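Local coordinates for protein serine protease pet (Escherichia coli, PDB 4OM9) that acts as a serine protease enterotoxin, released by the autotransporter route and probably cleaving the host cytoskeletal protein alpha-fodrin, at residues Gly475-Asn480 with Gly500-Asn505; Asn409-Leu414 with Asn434-Thr439; Ile422-Asn427 with Ile443-Ser448; Asn470-Gly475 with Arg495-Gly500; Leu379-Gly384 with Ile397-Gly402. One frame throughout, in Å; residues are numbered along the deposited sequence.

Contact 1. Residues Gly475-Asn480 with Gly500-Asn505; sequences GNVDGN and GDIQAN
Asn476 turns its amide across to Asp501, Val477 meets Ile502 through methyl groups, and Asn480 meets Asn505 amide to amide. The first amide is placed by a CG anti to its own carbonyl carbon, beside the backbone N (chi1 -44°). From there Asn476 OD1 accepts from Asp501 N at 2.8 Å, in the plane of the amide and on a lone pair. Its other end is fixed too, since ND2 bonds to Ser448 O and Thr451 OG1. The backbones, bridged at Val477 and Ile502, then take over: Val477 N gives to Asp501 O at 3.0 Å and Gln503 N to Val477 O at 2.7 Å.

Next to this bridge the side chains of Val477 and Ile502 cross obliquely, with Val477 CG2 3.5 Å from Ile502 CD1. Asp478 and Gln503 approach by their stems, CB to CB 3.9 Å; the carboxylate of Asp478 leads away to Thr453. At the far end Asn505 ND2 gives to Asn480 OD1 at 2.8 Å, the amide planes turned 56° apart and the donor 22° off the acceptor plane. Asn505 ND2 also bonds to Glu460.

These successive coils of a right-handed parallel beta-helix thus share one short backbone bridge flanked by side-chain amides. Because Asn476 uses OD1 toward the following coil (Asp501) and ND2 toward the preceding one (Ser448, Thr451), a single amide links three consecutive turns.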
# COMPACT_ATOMS: atom_id res chain seq x y z
N GLY A 475 6.02 6.56 5.86
CA GLY A 475 4.80 6.91 6.58
C GLY A 475 3.63 7.30 5.69
O GLY A 475 3.70 7.16 4.46
N ASN A 476 2.56 7.81 6.28
CA ASN A 476 1.39 8.20 5.49
C ASN A 476 1.11 9.71 5.45
O ASN A 476 1.77 10.50 6.12
CB ASN A 476 0.14 7.48 6.00
CG ASN A 476 0.39 6.03 6.30
OD1 ASN A 476 0.67 5.24 5.39
ND2 ASN A 476 0.28 5.65 7.58
N VAL A 477 0.14 10.07 4.61
CA VAL A 477 -0.42 11.40 4.55
C VAL A 477 -1.94 11.28 4.44
O VAL A 477 -2.46 10.53 3.60
CB VAL A 477 0.10 12.22 3.33
CG1 VAL A 477 -0.61 13.57 3.25
CG2 VAL A 477 1.60 12.41 3.41
N ASP A 478 -2.66 12.03 5.27
CA ASP A 478 -4.08 12.20 5.01
C ASP A 478 -4.52 13.54 5.60
O ASP A 478 -3.70 14.34 6.01
CB ASP A 478 -4.89 11.02 5.56
CG ASP A 478 -4.93 10.96 7.08
OD1 ASP A 478 -4.47 11.89 7.76
OD2 ASP A 478 -5.46 9.96 7.60
N GLY A 479 -5.83 13.77 5.62
CA GLY A 479 -6.35 15.05 6.04
C GLY A 479 -6.16 16.16 5.02
O GLY A 479 -5.93 15.91 3.83
N ASN A 480 -6.26 17.40 5.50
CA ASN A 480 -6.30 18.58 4.65
C ASN A 480 -4.91 19.07 4.28
O ASN A 480 -4.47 20.14 4.71
CB ASN A 480 -7.09 19.69 5.36
CG ASN A 480 -7.36 20.88 4.46
OD1 ASN A 480 -7.32 20.78 3.24
ND2 ASN A 480 -7.63 22.04 5.07
N GLY A 500 4.08 4.42 1.68
CA GLY A 500 2.91 4.33 2.53
C GLY A 500 1.67 4.83 1.81
O GLY A 500 1.71 5.09 0.61
N ASP A 501 0.59 4.98 2.56
CA ASP A 501 -0.66 5.49 1.99
C ASP A 501 -0.66 7.01 1.95
O ASP A 501 -0.31 7.68 2.94
CB ASP A 501 -1.85 4.97 2.79
CG ASP A 501 -1.99 3.48 2.71
OD1 ASP A 501 -2.05 2.97 1.57
OD2 ASP A 501 -2.01 2.83 3.77
N ILE A 502 -1.07 7.54 0.80
CA ILE A 502 -1.11 8.97 0.57
C ILE A 502 -2.50 9.42 0.17
O ILE A 502 -2.99 9.07 -0.91
CB ILE A 502 -0.13 9.39 -0.53
CG1 ILE A 502 1.29 8.99 -0.17
CG2 ILE A 502 -0.20 10.90 -0.71
CD1 ILE A 502 1.90 9.88 0.96
N GLN A 503 -3.12 10.21 1.04
CA GLN A 503 -4.40 10.84 0.78
C GLN A 503 -4.18 12.34 0.87
O GLN A 503 -3.92 12.87 1.95
CB GLN A 503 -5.46 10.38 1.79
CG GLN A 503 -6.76 11.16 1.76
CD GLN A 503 -7.50 10.97 0.45
OE1 GLN A 503 -7.91 9.85 0.12
NE2 GLN A 503 -7.67 12.06 -0.31
N ALA A 504 -4.26 13.03 -0.26
CA ALA A 504 -3.92 14.44 -0.31
C ALA A 504 -4.86 15.22 -1.23
O ALA A 504 -5.35 14.68 -2.23
CB ALA A 504 -2.48 14.61 -0.77
N ASN A 505 -5.12 16.48 -0.90
CA ASN A 505 -5.90 17.33 -1.77
C ASN A 505 -5.26 17.34 -3.15
O ASN A 505 -5.92 17.10 -4.15
CB ASN A 505 -5.99 18.76 -1.23
CG ASN A 505 -6.49 18.80 0.21
OD1 ASN A 505 -7.34 18.01 0.61
ND2 ASN A 505 -5.97 19.74 0.99
O HOH W 1 4.77 7.42 1.89
O HOH W 2 -8.97 17.87 2.69

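Contact 2. Residues Asn409-Leu414 with Asn434-Thr439; sequences NAENAL and NGHNQT
His436 sets its imidazole against Ala410 and Glu411, joining two consecutive coils of the parallel beta-helix at the surface, where the chain has left one strand and not yet entered the next. The contacts divide into those round the ring, water-mediated ones and leucine-amide packing.

Round the ring, Ala410 O lies above one face, offset toward the rim, 3.3 Å from His436 CE1. Glu411 OE2 comes instead to the edge, in the ring plane and 3.6 Å from His436 ND1, with carboxylate and ring planes 56° apart.

Waters supply the clear hydrogen bonding between the segments. One gives to Glu411 OE2 at 2.7 Å and lies 2.9 Å from His436 ND1, also in the ring plane. A second gives to Asn409 OD1 and accepts from Asn434 ND2; the two amide planes are 25° apart, and Asn434 ND2 is further held by Leu408 O. A third accepts from Leu414 N at 3.0 Å and gives to Gln438 OE1 at 2.9 Å and to Asn412 OD1.

The third kind is packing of a leucine on an amide: Leu414 CD1 rests 3.5 Å from Gln438 OE1 and also touches Gln438 CD. That amide is tied down at its other end, where Gln438 NE2 gives to Thr439 O at 3.0 Å from a position 35° out of the carbonyl plane.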
# COMPACT_ATOMS: atom_id res chain seq x y z
N ASN A 409 1.10 24.33 16.68
CA ASN A 409 0.19 25.41 17.05
C ASN A 409 0.90 26.75 17.20
O ASN A 409 0.60 27.53 18.11
CB ASN A 409 -0.53 25.07 18.35
CG ASN A 409 -1.77 25.92 18.58
OD1 ASN A 409 -2.59 26.11 17.68
ND2 ASN A 409 -1.90 26.45 19.79
N ALA A 410 1.86 27.01 16.32
CA ALA A 410 2.60 28.28 16.31
C ALA A 410 3.47 28.26 15.06
O ALA A 410 3.59 27.22 14.44
CB ALA A 410 3.46 28.45 17.59
N GLU A 411 4.06 29.38 14.69
CA GLU A 411 4.90 29.43 13.50
C GLU A 411 6.26 28.81 13.81
O GLU A 411 6.80 29.03 14.89
CB GLU A 411 5.09 30.86 13.00
CG GLU A 411 3.81 31.68 12.90
CD GLU A 411 3.08 31.52 11.57
OE1 GLU A 411 3.41 32.26 10.60
OE2 GLU A 411 2.17 30.66 11.50
N ASN A 412 6.78 28.02 12.88
CA ASN A 412 8.11 27.43 13.01
C ASN A 412 8.29 26.66 14.33
O ASN A 412 9.32 26.77 15.00
CB ASN A 412 9.17 28.53 12.89
CG ASN A 412 10.47 28.02 12.29
OD1 ASN A 412 10.46 27.20 11.36
ND2 ASN A 412 11.59 28.51 12.81
N ALA A 413 7.27 25.90 14.69
CA ALA A 413 7.26 25.14 15.94
C ALA A 413 8.19 23.93 15.94
O ALA A 413 8.59 23.50 17.00
CB ALA A 413 5.86 24.70 16.28
N LEU A 414 8.50 23.37 14.77
CA LEU A 414 9.38 22.21 14.72
C LEU A 414 10.83 22.65 14.78
O LEU A 414 11.11 23.85 14.94
CB LEU A 414 9.12 21.36 13.46
CG LEU A 414 8.01 20.31 13.62
CD1 LEU A 414 7.67 19.58 12.29
CD2 LEU A 414 8.29 19.29 14.75
N ASN A 434 -1.91 21.08 11.45
CA ASN A 434 -2.90 21.98 12.04
C ASN A 434 -2.95 23.36 11.37
O ASN A 434 -2.91 24.40 12.03
CB ASN A 434 -2.59 22.12 13.53
CG ASN A 434 -3.65 22.92 14.26
OD1 ASN A 434 -4.82 22.91 13.86
ND2 ASN A 434 -3.23 23.63 15.33
N GLY A 435 -3.05 23.37 10.04
CA GLY A 435 -3.15 24.62 9.31
C GLY A 435 -1.82 25.26 8.96
O GLY A 435 -1.78 26.20 8.17
N HIS A 436 -0.73 24.74 9.53
CA HIS A 436 0.62 25.26 9.25
C HIS A 436 1.28 24.54 8.07
O HIS A 436 0.96 23.39 7.78
CB HIS A 436 1.50 25.13 10.49
CG HIS A 436 0.98 25.88 11.68
ND1 HIS A 436 1.22 27.23 11.88
CD2 HIS A 436 0.22 25.48 12.72
CE1 HIS A 436 0.63 27.62 12.99
NE2 HIS A 436 0.02 26.57 13.53
N ASN A 437 2.19 25.23 7.39
CA ASN A 437 3.01 24.64 6.33
C ASN A 437 4.32 24.18 6.93
O ASN A 437 4.94 24.91 7.71
CB ASN A 437 3.28 25.65 5.20
CG ASN A 437 1.99 26.22 4.56
OD1 ASN A 437 0.96 25.55 4.48
ND2 ASN A 437 2.06 27.46 4.08
N GLN A 438 4.76 22.98 6.60
CA GLN A 438 6.03 22.48 7.11
C GLN A 438 6.88 21.87 6.01
O GLN A 438 6.37 21.19 5.12
CB GLN A 438 5.83 21.45 8.22
CG GLN A 438 7.16 20.86 8.75
CD GLN A 438 7.99 21.86 9.57
OE1 GLN A 438 7.44 22.58 10.42
NE2 GLN A 438 9.31 21.90 9.34
N THR A 439 8.17 22.12 6.09
CA THR A 439 9.13 21.65 5.11
C THR A 439 10.09 20.66 5.73
O THR A 439 10.61 20.91 6.81
CB THR A 439 9.95 22.80 4.52
OG1 THR A 439 9.07 23.76 3.93
CG2 THR A 439 10.96 22.28 3.51
O HOH W 3 -5.27 24.91 17.26
O HOH W 4 2.70 28.68 9.82
O HOH W 5 9.00 24.37 12.04

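Contact 3. Residues Ile422-Asn427 with Ile443-Ser448; sequences IFFTEN and IAATDS
Asp447 OD2 accepts from Asn427 N at 2.8 Å, the shortest direct hydrogen bond between the two segments and nearly straight, with 168° at the hydrogen. The oxygen uses its syn lone pair. The carboxylate arrives there with CG between the backbone N and the carbonyl carbon (chi1 63°), and the other oxygen, OD1, is held by Gly449 N, so the group is gripped at both oxygens.

Backward along the chains the link passes to the backbone. Thr446 N gives to Phe424 O at 3.2 Å, and Phe424 N to Ala444 O at 3.0 Å. Ala444 O also meets the edge of the Phe424 ring, 3.2 Å from Phe424 CD1. Ala444 is the centre of an inverse gamma turn. On its N-terminal side a water, not a direct bond, joins the chains: it takes from Ala444 N at 2.9 Å and gives to Ile422 O at 2.6 Å.

The two phenylalanines leave the strand on opposite faces. Phe423 CD2 lies 3.6 Å from Ala444 CB; on the other face Phe424 CE1 packs on Ile443 CG2 at 4.0 Å, with Ala445 CB beside it.

This is a rung of the beta-helix in which parallel strand 422-424 stands between strand 397-399 and the short, weakly bonded strand 444-445. Phe424 turns inward onto Val399 and Thr450, Phe423 and Thr446 outward onto strand 629-630, and Ile443 and Ala445 meet Tyr473 of strand 471-473.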
# COMPACT_ATOMS: atom_id res chain seq x y z
N ILE A 422 12.14 15.91 14.20
CA ILE A 422 11.18 14.94 14.69
C ILE A 422 11.42 13.56 14.06
O ILE A 422 11.83 13.41 12.89
CB ILE A 422 9.72 15.44 14.46
CG1 ILE A 422 8.71 14.47 15.08
CG2 ILE A 422 9.45 15.75 12.98
CD1 ILE A 422 7.33 15.07 15.33
N PHE A 423 11.22 12.54 14.87
CA PHE A 423 11.66 11.19 14.56
C PHE A 423 10.59 10.26 15.07
O PHE A 423 10.08 10.45 16.17
CB PHE A 423 13.03 10.88 15.19
CG PHE A 423 14.10 11.88 14.82
CD1 PHE A 423 14.21 13.09 15.49
CD2 PHE A 423 14.98 11.61 13.77
CE1 PHE A 423 15.18 14.03 15.12
CE2 PHE A 423 15.95 12.53 13.40
CZ PHE A 423 16.05 13.74 14.07
N PHE A 424 10.23 9.28 14.25
CA PHE A 424 9.16 8.36 14.55
C PHE A 424 9.71 6.96 14.52
O PHE A 424 10.04 6.50 13.43
CB PHE A 424 8.02 8.47 13.54
CG PHE A 424 7.58 9.88 13.21
CD1 PHE A 424 8.30 10.67 12.34
CD2 PHE A 424 6.39 10.38 13.71
CE1 PHE A 424 7.89 11.96 12.03
CE2 PHE A 424 5.95 11.67 13.39
CZ PHE A 424 6.70 12.47 12.57
N THR A 425 9.85 6.29 15.67
CA THR A 425 10.24 4.88 15.65
C THR A 425 9.07 3.98 15.36
O THR A 425 8.03 4.43 14.90
CB THR A 425 10.80 4.33 16.98
OG1 THR A 425 10.56 5.25 18.04
CG2 THR A 425 12.25 3.95 16.87
N GLU A 426 9.28 2.72 15.72
CA GLU A 426 8.35 1.63 15.51
C GLU A 426 6.95 2.04 15.93
O GLU A 426 6.75 2.55 17.04
CB GLU A 426 8.81 0.39 16.31
CG GLU A 426 8.18 -0.95 15.89
CD GLU A 426 8.68 -2.13 16.73
OE1 GLU A 426 9.35 -3.02 16.17
OE2 GLU A 426 8.40 -2.18 17.96
N ASN A 427 6.01 1.86 15.00
CA ASN A 427 4.58 2.16 15.18
C ASN A 427 4.25 3.64 15.14
O ASN A 427 3.09 4.02 15.01
CB ASN A 427 4.05 1.53 16.47
CG ASN A 427 4.04 -0.01 16.41
OD1 ASN A 427 3.80 -0.60 15.36
ND2 ASN A 427 4.31 -0.64 17.55
N ILE A 443 11.56 13.29 5.91
CA ILE A 443 10.83 12.88 7.10
C ILE A 443 11.46 11.63 7.69
O ILE A 443 11.60 10.62 6.98
CB ILE A 443 9.36 12.57 6.84
CG1 ILE A 443 8.66 13.74 6.18
CG2 ILE A 443 8.67 12.20 8.15
CD1 ILE A 443 7.58 13.29 5.16
N ALA A 444 11.83 11.67 8.96
CA ALA A 444 12.46 10.51 9.59
C ALA A 444 11.43 9.56 10.22
O ALA A 444 11.21 9.57 11.45
CB ALA A 444 13.47 10.95 10.62
N ALA A 445 10.85 8.71 9.37
CA ALA A 445 9.79 7.79 9.74
C ALA A 445 10.28 6.40 9.48
O ALA A 445 10.87 6.19 8.42
CB ALA A 445 8.53 8.08 8.94
N THR A 446 10.09 5.45 10.41
CA THR A 446 10.55 4.08 10.14
C THR A 446 9.49 3.23 9.48
O THR A 446 9.82 2.31 8.77
CB THR A 446 11.03 3.31 11.41
OG1 THR A 446 9.94 3.09 12.33
CG2 THR A 446 12.04 4.10 12.11
N ASP A 447 8.23 3.53 9.72
CA ASP A 447 7.17 2.68 9.19
C ASP A 447 5.84 3.40 9.01
O ASP A 447 5.66 4.53 9.41
CB ASP A 447 6.98 1.44 10.09
CG ASP A 447 6.52 1.80 11.52
OD1 ASP A 447 5.65 2.68 11.67
OD2 ASP A 447 7.01 1.18 12.49
N SER A 448 4.89 2.68 8.45
CA SER A 448 3.60 3.24 8.10
C SER A 448 2.68 3.39 9.29
O SER A 448 1.48 3.62 9.12
CB SER A 448 2.92 2.37 7.05
OG SER A 448 2.84 1.05 7.51
O HOH W 6 11.32 14.11 10.46

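Contact 4. Residues Asn470-Gly475 with Arg495-Gly500; sequences NYIYHG and RLILDG
Arg495 begins the pairing with its carbonyl oxygen, which accepts from Tyr471 N at 3.1 Å with the donor nearly along the C=O axis. Leu496, its CG anti to the backbone N (chi1 172°), runs side by side with Tyr471; Leu496 CD1 touches the ring edge 3.6 Å from Tyr471 CD2. Ile497 bonds both ways: its N gives to Tyr471 O at 3.0 Å, and its O accepts from Tyr473 N at 2.9 Å. On the face opposite Leu496, Ile497 CD1 packs 3.9 Å from Ile472 CG1. Leu498 returns to the tyrosine face, where its CD1 lies 3.8 Å from Tyr473 CB, near the plane of the ring.

Asp499 N closes the ladder by giving to Tyr473 O at 3.0 Å, in line with the parallel register of strands 471-473 and 496-498 in the beta-helix. Its OD2 takes a weak, bent bond from His474 ND1 (3.1 Å, 121°), while His519 ND1 is its stronger partner; OD1 is held by Gln517. Gly500 N gives to a water that in turn donates to Tyr473 O and Gly475 O, continuing the link after the strands have ended.

The buried Asp499 carboxylate is therefore met by donors on both oxygens. His474 also bonds through NE2 to Asp622, so both of its nitrogens face carboxylates, which would be expected to favour a protonated imidazole.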
# COMPACT_ATOMS: atom_id res chain seq x y z
N ASN A 470 17.98 10.08 -3.32
CA ASN A 470 17.02 9.02 -3.12
C ASN A 470 16.62 8.92 -1.66
O ASN A 470 17.47 8.80 -0.77
CB ASN A 470 17.60 7.68 -3.56
CG ASN A 470 17.54 7.47 -5.06
OD1 ASN A 470 17.07 8.34 -5.82
ND2 ASN A 470 18.02 6.33 -5.50
N TYR A 471 15.32 9.01 -1.43
CA TYR A 471 14.79 8.96 -0.08
C TYR A 471 13.40 8.31 -0.11
O TYR A 471 12.59 8.58 -1.02
CB TYR A 471 14.72 10.36 0.54
CG TYR A 471 13.68 10.43 1.63
CD1 TYR A 471 13.92 9.88 2.90
CD2 TYR A 471 12.44 10.99 1.39
CE1 TYR A 471 12.94 9.92 3.89
CE2 TYR A 471 11.48 11.04 2.36
CZ TYR A 471 11.72 10.50 3.61
OH TYR A 471 10.72 10.56 4.55
N ILE A 472 13.14 7.44 0.85
CA ILE A 472 11.83 6.82 0.94
C ILE A 472 11.08 7.26 2.20
O ILE A 472 11.58 7.09 3.29
CB ILE A 472 11.91 5.28 0.91
CG1 ILE A 472 12.83 4.82 -0.22
CG2 ILE A 472 10.52 4.69 0.76
CD1 ILE A 472 12.89 3.30 -0.41
N TYR A 473 9.89 7.83 2.01
CA TYR A 473 9.00 8.10 3.12
C TYR A 473 8.17 6.85 3.32
O TYR A 473 7.42 6.44 2.42
CB TYR A 473 8.11 9.32 2.84
CG TYR A 473 7.09 9.61 3.92
CD1 TYR A 473 7.47 9.72 5.27
CD2 TYR A 473 5.74 9.79 3.60
CE1 TYR A 473 6.54 9.98 6.26
CE2 TYR A 473 4.80 10.05 4.58
CZ TYR A 473 5.20 10.15 5.91
OH TYR A 473 4.25 10.40 6.89
N HIS A 474 8.35 6.22 4.49
CA HIS A 474 7.63 5.00 4.85
C HIS A 474 6.27 5.30 5.48
O HIS A 474 5.45 4.40 5.66
CB HIS A 474 8.45 4.17 5.83
CG HIS A 474 9.65 3.48 5.24
ND1 HIS A 474 9.58 2.59 4.19
CD2 HIS A 474 10.95 3.49 5.64
CE1 HIS A 474 10.79 2.11 3.93
NE2 HIS A 474 11.63 2.64 4.79
N GLY A 475 6.02 6.56 5.86
CA GLY A 475 4.80 6.91 6.58
C GLY A 475 3.63 7.30 5.69
O GLY A 475 3.70 7.16 4.46
N ARG A 495 14.99 11.63 -6.15
CA ARG A 495 13.78 10.81 -6.16
C ARG A 495 13.13 10.73 -4.80
O ARG A 495 13.73 10.24 -3.85
CB ARG A 495 14.08 9.39 -6.66
CG ARG A 495 14.28 9.30 -8.17
CD ARG A 495 14.63 7.90 -8.62
NE ARG A 495 15.93 7.87 -9.27
CZ ARG A 495 16.12 8.00 -10.58
NH1 ARG A 495 15.08 8.18 -11.40
NH2 ARG A 495 17.35 7.95 -11.06
N LEU A 496 11.90 11.24 -4.72
CA LEU A 496 11.04 11.06 -3.57
C LEU A 496 10.17 9.83 -3.81
O LEU A 496 9.37 9.79 -4.76
CB LEU A 496 10.17 12.28 -3.32
CG LEU A 496 9.11 12.08 -2.24
CD1 LEU A 496 9.77 11.69 -0.93
CD2 LEU A 496 8.22 13.31 -2.06
N ILE A 497 10.35 8.83 -2.94
CA ILE A 497 9.64 7.55 -3.04
C ILE A 497 8.65 7.38 -1.88
O ILE A 497 9.03 7.41 -0.73
CB ILE A 497 10.64 6.39 -3.04
CG1 ILE A 497 11.64 6.57 -4.19
CG2 ILE A 497 9.92 5.05 -3.13
CD1 ILE A 497 13.04 6.09 -3.88
N LEU A 498 7.37 7.25 -2.20
CA LEU A 498 6.35 7.08 -1.17
C LEU A 498 5.96 5.61 -1.09
O LEU A 498 5.51 5.04 -2.11
CB LEU A 498 5.13 7.95 -1.45
CG LEU A 498 5.15 9.47 -1.15
CD1 LEU A 498 6.48 9.99 -0.53
CD2 LEU A 498 4.75 10.28 -2.37
N ASP A 499 6.16 5.04 0.10
CA ASP A 499 5.98 3.61 0.46
C ASP A 499 4.72 3.34 1.24
O ASP A 499 4.40 2.18 1.56
CB ASP A 499 7.14 3.13 1.35
CG ASP A 499 7.91 2.02 0.74
OD1 ASP A 499 7.60 1.71 -0.42
OD2 ASP A 499 8.82 1.47 1.39
N GLY A 500 4.08 4.42 1.68
CA GLY A 500 2.91 4.33 2.53
C GLY A 500 1.67 4.83 1.81
O GLY A 500 1.71 5.09 0.61
O HOH W 1 4.77 7.42 1.89
O HOH W 7 5.67 1.77 4.44

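Contact 5. Residues Leu379-Gly384 with Ile397-Gly402; sequences LKTGNG and IYVAGG
Tyr398 offers one face of its ring to Lys380: NZ stands 4.8 Å from the ring centroid and only 7° off the normal, a cation-pi contact over the face. Lys380 CE lies above the same face, offset toward the rim. With CG anti to the carbonyl carbon (chi1 -69°), Lys380 CG comes against Tyr398 CD1 at 3.6 Å, and the extended chain beyond carries NZ out over the ring. Outside the pair, NZ bonds to Ala632 O and Thr88 OG1, and Tyr398 OH to Glu113 and Ser87, so both polar ends are held by the protein surrounding the strands.

Beneath this pair runs a regular parallel ladder of the beta-helix, strands 379-381 and 397-399 having N-to-C directions 13° apart. Tyr398 N gives to Leu379 O at 2.8 Å, Thr381 N to Tyr398 O at 2.9 Å, and Ala400 N to Thr381 O at 3.0 Å.

On the opposite face, which Leu379, Thr381, Ile397 and Val399 share, Leu379 CD2 meets Ile397 CG2 at 3.8 Å, and these two reach Val386 and Leu388 of strand 385-388. Past the ladder, Gly382 CA points a hydrogen at Ala400 O, 3.1 Å away.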
# COMPACT_ATOMS: atom_id res chain seq x y z
N LEU A 379 12.01 15.81 23.50
CA LEU A 379 10.77 15.18 23.89
C LEU A 379 10.78 13.71 23.46
O LEU A 379 11.23 13.38 22.37
CB LEU A 379 9.59 15.92 23.27
CG LEU A 379 8.26 15.17 23.44
CD1 LEU A 379 7.81 15.23 24.89
CD2 LEU A 379 7.17 15.69 22.52
N LYS A 380 10.30 12.84 24.34
CA LYS A 380 9.97 11.46 23.96
C LYS A 380 8.52 11.19 24.32
O LYS A 380 8.18 11.16 25.50
CB LYS A 380 10.90 10.47 24.65
CG LYS A 380 12.32 10.55 24.14
CD LYS A 380 13.14 9.34 24.52
CE LYS A 380 14.51 9.40 23.87
NZ LYS A 380 15.30 8.13 23.98
N THR A 381 7.66 11.02 23.32
CA THR A 381 6.24 10.85 23.59
C THR A 381 5.69 9.55 22.96
O THR A 381 6.11 9.14 21.87
CB THR A 381 5.43 12.08 23.11
OG1 THR A 381 4.04 11.86 23.36
CG2 THR A 381 5.63 12.37 21.62
N GLY A 382 4.76 8.90 23.67
CA GLY A 382 4.21 7.64 23.24
C GLY A 382 2.70 7.54 23.28
O GLY A 382 2.14 6.49 22.99
N ASN A 383 2.02 8.63 23.60
CA ASN A 383 0.58 8.55 23.78
C ASN A 383 -0.04 9.93 23.92
O ASN A 383 0.64 10.89 24.29
CB ASN A 383 0.25 7.68 25.02
CG ASN A 383 -1.15 7.14 24.99
OD1 ASN A 383 -1.86 7.34 24.02
ND2 ASN A 383 -1.56 6.45 26.05
N GLY A 384 -1.34 10.03 23.68
CA GLY A 384 -2.02 11.30 23.80
C GLY A 384 -1.45 12.37 22.87
O GLY A 384 -0.81 12.05 21.85
N ILE A 397 12.22 15.86 18.70
CA ILE A 397 11.09 15.07 19.16
C ILE A 397 11.17 13.60 18.70
O ILE A 397 11.45 13.32 17.52
CB ILE A 397 9.78 15.69 18.68
CG1 ILE A 397 9.64 17.10 19.25
CG2 ILE A 397 8.59 14.81 19.08
CD1 ILE A 397 8.54 17.91 18.63
N TYR A 398 10.91 12.68 19.63
CA TYR A 398 10.89 11.24 19.36
C TYR A 398 9.49 10.72 19.62
O TYR A 398 8.96 10.87 20.72
CB TYR A 398 11.94 10.54 20.20
CG TYR A 398 11.91 9.02 20.39
CD1 TYR A 398 11.19 8.45 21.44
CD2 TYR A 398 12.70 8.17 19.60
CE1 TYR A 398 11.22 7.09 21.68
CE2 TYR A 398 12.72 6.79 19.81
CZ TYR A 398 11.98 6.26 20.86
OH TYR A 398 11.98 4.92 21.14
N VAL A 399 8.88 10.18 18.57
CA VAL A 399 7.51 9.69 18.63
C VAL A 399 7.54 8.17 18.54
O VAL A 399 8.04 7.61 17.55
CB VAL A 399 6.67 10.28 17.51
CG1 VAL A 399 5.20 9.94 17.68
CG2 VAL A 399 6.90 11.79 17.45
N ALA A 400 7.03 7.50 19.56
CA ALA A 400 7.08 6.04 19.61
C ALA A 400 5.74 5.38 19.97
O ALA A 400 4.91 5.96 20.68
CB ALA A 400 8.15 5.60 20.60
N GLY A 401 5.54 4.18 19.43
CA GLY A 401 4.61 3.24 20.04
C GLY A 401 3.23 3.19 19.44
O GLY A 401 2.46 2.26 19.72
N GLY A 402 2.89 4.20 18.65
CA GLY A 402 1.64 4.16 17.90
C GLY A 402 0.61 5.25 18.12
O GLY A 402 0.19 5.91 17.18

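Overall arrangement
All five contacts join consecutive coils of one beta-helix. Contacts 3, 4 and 5 are buried, contact 1 is partly so, and contact 2 lies at the surface. Contacts 5 and 3 are neighbours in a single parallel sheet, strand 397-399 pairing with 422-424. Contact 4 runs directly into contact 1, sharing Gly475, Gly500 and a water. Tyr471 OH to Ile443 O ties contact 4 to contact 3, while Leu414 packs contact 2 onto both Ile422 and Ile397. The chemistry follows position: continuous backbone ladders in contacts 4 and 5, a water-interrupted one in contact 3, a short bridge with amides in contact 1, and solvent-mediated side chains in contact 2.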